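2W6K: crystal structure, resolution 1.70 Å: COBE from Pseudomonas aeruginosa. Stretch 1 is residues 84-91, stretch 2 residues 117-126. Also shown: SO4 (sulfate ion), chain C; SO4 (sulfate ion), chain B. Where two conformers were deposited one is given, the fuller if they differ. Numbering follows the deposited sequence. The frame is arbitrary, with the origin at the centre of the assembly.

Stretch 1, residues 84-91: PRLLSPSA
Stretch 2 117-126: GRADLLGAKR

Two stretches of one chain run side by side in nearly the same direction, 24° apart, and bury 441 Å² between them. Stretch 1 leaves a 3-10 segment at P84 and R85, crosses an irregular loop, extended at L86 and P89 and turned at L87 (-107/-27), and reaches S90 at the N-cap of a helix that A91 begins. Stretch 2 is in a strand from A119, and beyond L121 the chain stays largely extended, apart from a bend at L122 (phi/psi -70/-26). The spacing narrows from R85 and D120, 8.9 Å between CA atoms, to 5.7 Å between those of L87 and A124. No backbone-to-backbone hydrogen bond joins the stretches, so side chains carry the contact.

At the wide end R85 spans the gap. Its CB points toward stretch 2, and chi angles m, t, p and -179° carry the guanidinium out to R118. R118 starts sideways and comes in with t, t, m and chi4 of -111°, so that the two guanidiniums stack flat, centres 3.9 Å apart and planes at 11°. Like charges meet here, R85 NE lying 3.8 Å from R118 NH2, but the face-to-face arrangement leaves the NH groups directed outward in their planes. The edge of the R85 group faces A119 O and D120 OD1. R85 NH1 lies 2.4 Å from A119 O, very close but at a poor angle for a hydrogen bond, and 4.1 Å from D120 OD1, a favourable charge pairing beyond salt-bridge range.

The middle is apolar. L87 and L121 point toward each other in m, t rotamers, with L87 CG 3.9 Å from L121 CD1. L87 CD1 also rests against backbone, 3.7 Å from A124 N and 3.8 Å from G123 C. Next along, S88, with chi1 at -42°, places OG 3.5 Å from A124 CB, a contact without a hydrogen bond; that hydroxyl is satisfied elsewhere in the structure.

Beyond the closest approach, K125 reaches back to stretch 1. Its CB points sideways; chi1 is p, and the remaining three angles are t, an almost fully extended arm that reaches obliquely across to stretch 1. S88 CB packs 3.7 Å from K125 CE, and the ammonium donates to the backbone, K125 NZ to S88 O at 2.7 Å. The same NZ donates to a sulfate, K125 NZ to chain B O3 at 2.9 Å, and to a water 2.5 Å away, which in turn donates to P89 O at 2.9 Å. S90, chi1 t, donates from OG to O2 of the chain C sulfate at 2.8 Å, while A91 N reaches its O4 at 2.9 Å.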

# COMPACT_ATOMS: atom_id res chain seq x y z
N PRO A 84 3.68 -2.67 -15.13
CA PRO A 84 4.43 -3.87 -15.53
C PRO A 84 4.81 -4.78 -14.37
O PRO A 84 5.23 -5.92 -14.61
CB PRO A 84 5.72 -3.29 -16.14
CG PRO A 84 5.40 -1.90 -16.50
CD PRO A 84 4.41 -1.43 -15.49
N ARG A 85 4.67 -4.28 -13.14
CA ARG A 85 5.13 -5.01 -11.97
C ARG A 85 3.99 -5.56 -11.13
O ARG A 85 4.23 -6.27 -10.18
CB ARG A 85 6.02 -4.12 -11.11
CG ARG A 85 7.32 -3.72 -11.79
CD ARG A 85 7.95 -2.54 -11.09
NE ARG A 85 8.52 -2.93 -9.80
CZ ARG A 85 9.12 -2.10 -8.96
NH1 ARG A 85 9.61 -2.56 -7.81
NH2 ARG A 85 9.25 -0.82 -9.24
N LEU A 86 2.75 -5.25 -11.50
CA LEU A 86 1.61 -5.69 -10.71
C LEU A 86 1.37 -7.18 -10.78
O LEU A 86 1.69 -7.84 -11.78
CB LEU A 86 0.33 -4.92 -11.13
CG LEU A 86 0.51 -3.40 -11.03
CD1 LEU A 86 -0.81 -2.72 -11.39
CD2 LEU A 86 1.01 -2.91 -9.67
N LEU A 87 0.77 -7.72 -9.73
CA LEU A 87 0.53 -9.16 -9.64
C LEU A 87 -0.94 -9.54 -9.83
O LEU A 87 -1.24 -10.68 -10.24
CB LEU A 87 1.05 -9.71 -8.29
CG LEU A 87 2.52 -9.50 -7.90
CD1 LEU A 87 2.88 -10.16 -6.53
CD2 LEU A 87 3.51 -9.97 -9.03
N SER A 88 -1.87 -8.64 -9.51
CA SER A 88 -3.29 -9.01 -9.41
C SER A 88 -4.20 -7.96 -10.05
O SER A 88 -4.83 -7.18 -9.34
CB SER A 88 -3.69 -9.20 -7.94
OG SER A 88 -2.70 -9.88 -7.20
N PRO A 89 -4.26 -7.94 -11.39
CA PRO A 89 -5.09 -6.98 -12.13
C PRO A 89 -6.57 -6.99 -11.69
O PRO A 89 -7.14 -8.05 -11.41
CB PRO A 89 -4.96 -7.46 -13.58
CG PRO A 89 -4.40 -8.89 -13.49
CD PRO A 89 -3.54 -8.88 -12.28
N SER A 90 -7.17 -5.80 -11.65
CA SER A 90 -8.55 -5.62 -11.21
C SER A 90 -9.31 -4.90 -12.32
O SER A 90 -8.93 -3.80 -12.74
CB SER A 90 -8.57 -4.77 -9.93
OG SER A 90 -9.87 -4.26 -9.63
N ALA A 91 -10.41 -5.51 -12.76
CA ALA A 91 -11.29 -4.91 -13.77
C ALA A 91 -11.93 -3.61 -13.28
O ALA A 91 -11.97 -2.63 -14.03
CB ALA A 91 -12.36 -5.91 -14.19
N GLY A 117 14.70 3.77 -3.43
CA GLY A 117 15.25 2.63 -4.14
C GLY A 117 14.11 1.69 -4.49
O GLY A 117 12.94 2.00 -4.22
N ARG A 118 14.46 0.53 -5.03
CA ARG A 118 13.48 -0.44 -5.51
C ARG A 118 12.70 -1.07 -4.37
O ARG A 118 13.27 -1.44 -3.34
CB ARG A 118 14.20 -1.53 -6.31
CG ARG A 118 13.41 -2.80 -6.58
CD ARG A 118 13.99 -3.49 -7.79
NE ARG A 118 13.42 -2.94 -9.02
CZ ARG A 118 12.59 -3.60 -9.82
NH1 ARG A 118 12.25 -4.85 -9.54
NH2 ARG A 118 12.12 -3.01 -10.92
N ALA A 119 11.39 -1.17 -4.55
CA ALA A 119 10.56 -1.91 -3.61
C ALA A 119 9.98 -3.17 -4.29
O ALA A 119 9.96 -3.27 -5.53
CB ALA A 119 9.46 -1.02 -3.05
N ASP A 120 9.56 -4.13 -3.46
CA ASP A 120 8.96 -5.37 -3.94
C ASP A 120 7.68 -5.62 -3.16
O ASP A 120 7.59 -5.34 -1.95
CB ASP A 120 9.94 -6.55 -3.74
CG ASP A 120 10.91 -6.74 -4.90
OD1 ASP A 120 10.86 -5.99 -5.91
OD2 ASP A 120 11.72 -7.68 -4.81
N LEU A 121 6.67 -6.17 -3.83
CA LEU A 121 5.52 -6.62 -3.10
C LEU A 121 5.85 -7.88 -2.33
O LEU A 121 6.58 -8.73 -2.83
CB LEU A 121 4.40 -6.92 -4.08
CG LEU A 121 3.82 -5.69 -4.78
CD1 LEU A 121 3.09 -6.07 -6.06
CD2 LEU A 121 2.88 -4.98 -3.81
N LEU A 122 5.30 -8.00 -1.13
CA LEU A 122 5.49 -9.21 -0.30
C LEU A 122 4.74 -10.40 -0.88
O LEU A 122 5.12 -11.57 -0.68
CB LEU A 122 5.00 -8.93 1.12
CG LEU A 122 6.04 -8.22 1.99
CD1 LEU A 122 6.28 -6.81 1.55
CD2 LEU A 122 5.50 -8.27 3.40
N GLY A 123 3.69 -10.09 -1.64
CA GLY A 123 2.85 -11.11 -2.23
C GLY A 123 1.72 -10.46 -2.97
O GLY A 123 1.56 -9.23 -2.90
N ALA A 124 0.91 -11.25 -3.65
CA ALA A 124 -0.31 -10.76 -4.24
C ALA A 124 -1.23 -10.11 -3.18
O ALA A 124 -1.25 -10.52 -2.02
CB ALA A 124 -1.05 -11.91 -4.92
N LYS A 125 -2.01 -9.12 -3.60
CA LYS A 125 -2.93 -8.44 -2.68
C LYS A 125 -3.92 -9.43 -2.10
O LYS A 125 -4.26 -10.44 -2.74
CB LYS A 125 -3.69 -7.36 -3.43
CG LYS A 125 -4.75 -7.93 -4.34
CD LYS A 125 -5.25 -6.91 -5.32
CE LYS A 125 -6.38 -7.51 -6.11
NZ LYS A 125 -6.64 -6.75 -7.36
N ARG A 126 -4.37 -9.14 -0.88
CA ARG A 126 -5.47 -9.89 -0.25
C ARG A 126 -6.77 -9.09 -0.45
O ARG A 126 -6.81 -7.86 -0.27
CB ARG A 126 -5.17 -10.15 1.22
CG ARG A 126 -6.26 -10.94 1.97
CD ARG A 126 -5.82 -11.27 3.41
NE ARG A 126 -6.81 -12.11 4.09
CZ ARG A 126 -6.91 -13.43 3.98
NH1 ARG A 126 -6.08 -14.12 3.21
NH2 ARG A 126 -7.86 -14.08 4.66
S SO4 C . -12.02 -7.22 -9.92
O1 SO4 C . -12.70 -8.36 -9.31
O2 SO4 C . -11.14 -6.60 -8.91
O3 SO4 C . -12.92 -6.22 -10.45
O4 SO4 C . -11.20 -7.70 -11.03
S SO4 B . -7.38 -2.92 -6.16
O1 SO4 B . -8.72 -3.53 -5.87
O2 SO4 B . -7.54 -1.87 -7.15
O3 SO4 B . -6.52 -3.96 -6.68
O4 SO4 B . -6.87 -2.38 -4.93
O HOH W 1 -8.35 -7.85 -8.80